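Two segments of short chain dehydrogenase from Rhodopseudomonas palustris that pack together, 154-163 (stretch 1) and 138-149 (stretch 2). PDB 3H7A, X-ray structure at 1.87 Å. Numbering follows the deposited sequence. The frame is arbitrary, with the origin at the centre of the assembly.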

# COMPACT_ATOMS: atom_id res chain seq x y z
N ALA B 154 2.84 -19.59 -5.73
CA ALA B 154 3.60 -20.26 -4.67
C ALA B 154 4.65 -19.34 -4.04
O ALA B 154 4.76 -19.29 -2.82
CB ALA B 154 4.25 -21.56 -5.17
N PHE B 155 5.43 -18.66 -4.88
CA PHE B 155 6.50 -17.78 -4.39
C PHE B 155 5.98 -16.54 -3.65
O PHE B 155 6.46 -16.23 -2.55
CB PHE B 155 7.41 -17.39 -5.56
CG PHE B 155 8.65 -16.63 -5.16
CD1 PHE B 155 9.51 -17.12 -4.19
CD2 PHE B 155 8.96 -15.42 -5.77
CE1 PHE B 155 10.66 -16.40 -3.82
CE2 PHE B 155 10.12 -14.70 -5.41
CZ PHE B 155 10.97 -15.20 -4.44
N ALA B 156 5.02 -15.83 -4.24
CA ALA B 156 4.44 -14.66 -3.61
C ALA B 156 3.73 -15.04 -2.31
O ALA B 156 3.80 -14.29 -1.33
CB ALA B 156 3.48 -13.94 -4.57
N SER B 157 3.10 -16.21 -2.26
CA SER B 157 2.40 -16.62 -1.02
C SER B 157 3.36 -16.72 0.14
O SER B 157 3.11 -16.20 1.24
CB SER B 157 1.68 -17.94 -1.18
OG SER B 157 0.93 -18.20 -0.01
N ALA B 158 4.50 -17.36 -0.11
CA ALA B 158 5.54 -17.50 0.89
C ALA B 158 6.22 -16.17 1.21
O ALA B 158 6.54 -15.92 2.37
CB ALA B 158 6.57 -18.53 0.44
N LYS B 159 6.47 -15.32 0.21
CA LYS B 159 7.09 -13.99 0.47
C LYS B 159 6.18 -13.01 1.25
O LYS B 159 6.64 -12.34 2.17
CB LYS B 159 7.66 -13.34 -0.80
CG LYS B 159 8.71 -14.17 -1.54
CD LYS B 159 9.96 -14.51 -0.70
CE LYS B 159 10.70 -13.29 -0.26
NZ LYS B 159 12.02 -13.68 0.32
N PHE B 160 4.90 -12.98 0.89
CA PHE B 160 3.88 -12.22 1.63
C PHE B 160 3.84 -12.75 3.05
O PHE B 160 3.84 -11.98 4.01
CB PHE B 160 2.50 -12.44 1.01
CG PHE B 160 2.11 -11.44 -0.04
CD1 PHE B 160 2.88 -11.26 -1.20
CD2 PHE B 160 0.89 -10.77 0.05
CE1 PHE B 160 2.46 -10.38 -2.18
CE2 PHE B 160 0.49 -9.90 -0.92
CZ PHE B 160 1.26 -9.72 -2.05
N GLY B 161 3.83 -14.08 3.18
CA GLY B 161 3.81 -14.75 4.48
C GLY B 161 5.00 -14.34 5.34
O GLY B 161 4.83 -14.04 6.52
N LEU B 162 6.19 -14.30 4.74
CA LEU B 162 7.39 -13.83 5.46
C LEU B 162 7.27 -12.35 5.91
O LEU B 162 7.67 -11.97 7.03
CB LEU B 162 8.66 -14.03 4.59
CG LEU B 162 9.97 -13.73 5.33
CD1 LEU B 162 10.20 -14.77 6.41
CD2 LEU B 162 11.17 -13.68 4.37
N ARG B 163 6.72 -11.51 5.03
CA ARG B 163 6.52 -10.09 5.33
C ARG B 163 5.61 -9.91 6.54
O ARG B 163 5.91 -9.14 7.45
CB ARG B 163 5.94 -9.37 4.10
CG ARG B 163 5.81 -7.88 4.28
CD ARG B 163 5.35 -7.25 2.98
NE ARG B 163 5.38 -5.80 3.11
CZ ARG B 163 4.31 -5.02 3.10
NH1 ARG B 163 3.10 -5.55 2.95
NH2 ARG B 163 4.45 -3.71 3.22
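Stretch 2 (138-149) FFTGATASLRGG

Stretch 2 enters at Phe-138 in a strand that begins earlier in the chain, makes a 3-10 turn over 143-145, and continues as loop to Gly-149. The strand runs roughly against helix 154-163: their N-to-C directions differ by 138°, the signed crossing angle is -138°, and the axes approach to 8.7 Å. Phe-138 does not touch the helix. Phe-139 points toward the helix, and Phe-139 CD1 lies 3.8 Å from Leu-162 CD1. Thr-140 contributes its backbone: Lys-159 NZ donates a hydrogen bond to Thr-140 O at 2.8 Å, anchoring the lysine on the strand. Ala-142 points toward the helix, with Ala-142 CB 4.2 Å from Lys-159 CE. Ala-142 N donates to Ser-145 OG (2.9 Å), and Ser-145 N donates to Ala-142 O (2.9 Å), which closes the turn. Thr-143 points away. Ala-144 packs tightly, with Ala-144 CB 3.6 Å from Phe-155 CD2 and 4.2 Å from Ala-156 CB. The CA atoms of Ala-144 and Ala-156 are 4.7 Å apart. Ser-145 O lies over one face of the Phe-160 ring, 3.3 Å from Phe-160 CD1. One water links Ser-145 OG to Lys-159 O; another links Ser-145 O to Arg-163 NH1. Leu-146 CD2 covers one face of the Arg-163 guanidinium, 3.5 Å from Arg-163 NE. Gly-148 CA rests 3.8 Å from Ala-156 CB. Gly-149 does not touch the helix.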

# COMPACT_ATOMS: atom_id res chain seq x y z
N PHE B 138 16.84 -9.35 10.49
CA PHE B 138 16.61 -8.82 9.16
C PHE B 138 16.15 -9.94 8.25
O PHE B 138 16.70 -11.05 8.29
CB PHE B 138 17.91 -8.21 8.62
CG PHE B 138 18.40 -7.02 9.40
CD1 PHE B 138 17.55 -6.29 10.23
CD2 PHE B 138 19.71 -6.58 9.26
CE1 PHE B 138 18.00 -5.20 10.94
CE2 PHE B 138 20.17 -5.47 9.95
CZ PHE B 138 19.30 -4.78 10.79
N PHE B 139 15.16 -9.64 7.41
CA PHE B 139 14.59 -10.60 6.47
C PHE B 139 14.74 -10.07 5.06
O PHE B 139 14.39 -8.92 4.80
CB PHE B 139 13.11 -10.79 6.77
CG PHE B 139 12.83 -11.44 8.09
CD1 PHE B 139 12.89 -12.82 8.23
CD2 PHE B 139 12.47 -10.66 9.20
CE1 PHE B 139 12.61 -13.45 9.46
CE2 PHE B 139 12.18 -11.27 10.43
CZ PHE B 139 12.26 -12.68 10.55
N THR B 140 15.25 -10.89 4.14
CA THR B 140 15.35 -10.49 2.73
C THR B 140 14.04 -10.75 1.99
O THR B 140 13.64 -11.90 1.84
CB THR B 140 16.48 -11.22 1.99
OG1 THR B 140 17.72 -11.00 2.67
CG2 THR B 140 16.61 -10.69 0.58
N GLY B 141 13.42 -9.68 1.51
CA GLY B 141 12.18 -9.76 0.73
C GLY B 141 12.42 -9.56 -0.75
O GLY B 141 13.55 -9.38 -1.17
N ALA B 142 11.35 -9.59 -1.53
CA ALA B 142 11.44 -9.45 -2.99
C ALA B 142 10.24 -8.63 -3.40
O ALA B 142 9.39 -8.34 -2.56
CB ALA B 142 11.37 -10.84 -3.64
N THR B 143 10.11 -8.30 -4.69
CA THR B 143 8.88 -7.64 -5.14
C THR B 143 7.68 -8.57 -4.95
O THR B 143 6.56 -8.09 -4.72
CB THR B 143 8.93 -7.21 -6.61
OG1 THR B 143 9.22 -8.35 -7.42
CG2 THR B 143 9.99 -6.17 -6.82
N ALA B 144 7.92 -9.88 -5.02
CA ALA B 144 6.88 -10.87 -4.77
C ALA B 144 6.43 -10.83 -3.30
O ALA B 144 5.41 -11.42 -2.97
CB ALA B 144 7.32 -12.27 -5.17
N SER B 145 7.16 -10.11 -2.43
CA SER B 145 6.66 -9.80 -1.07
C SER B 145 5.51 -8.81 -1.04
O SER B 145 4.76 -8.76 -0.05
CB SER B 145 7.77 -9.26 -0.18
OG SER B 145 8.87 -10.13 -0.20
N LEU B 146 5.36 -8.05 -2.12
CA LEU B 146 4.45 -6.91 -2.17
C LEU B 146 3.26 -7.09 -3.11
O LEU B 146 2.16 -6.64 -2.81
CB LEU B 146 5.20 -5.62 -2.52
CG LEU B 146 6.37 -5.22 -1.63
CD1 LEU B 146 7.08 -4.03 -2.24
CD2 LEU B 146 5.88 -4.89 -0.24
N ARG B 147 3.50 -7.76 -4.25
CA ARG B 147 2.43 -8.06 -5.21
C ARG B 147 2.63 -9.42 -5.87
O ARG B 147 3.74 -9.84 -6.12
CB ARG B 147 2.29 -6.96 -6.26
CG ARG B 147 3.54 -6.65 -7.03
CD ARG B 147 3.45 -5.27 -7.66
NE ARG B 147 4.79 -4.69 -7.78
CZ ARG B 147 5.33 -3.83 -6.91
NH1 ARG B 147 4.65 -3.41 -5.84
NH2 ARG B 147 6.56 -3.38 -7.11
N GLY B 148 1.53 -10.12 -6.13
CA GLY B 148 1.60 -11.43 -6.76
C GLY B 148 1.25 -11.40 -8.24
O GLY B 148 0.09 -11.23 -8.60
N GLY B 149 2.24 -11.57 -9.09
CA GLY B 149 2.00 -11.59 -10.53
C GLY B 149 1.57 -12.94 -11.04
O GLY B 149 1.50 -13.91 -10.28
O HOH W 1 9.20 -11.31 2.17
O HOH W 2 2.36 -8.00 1.23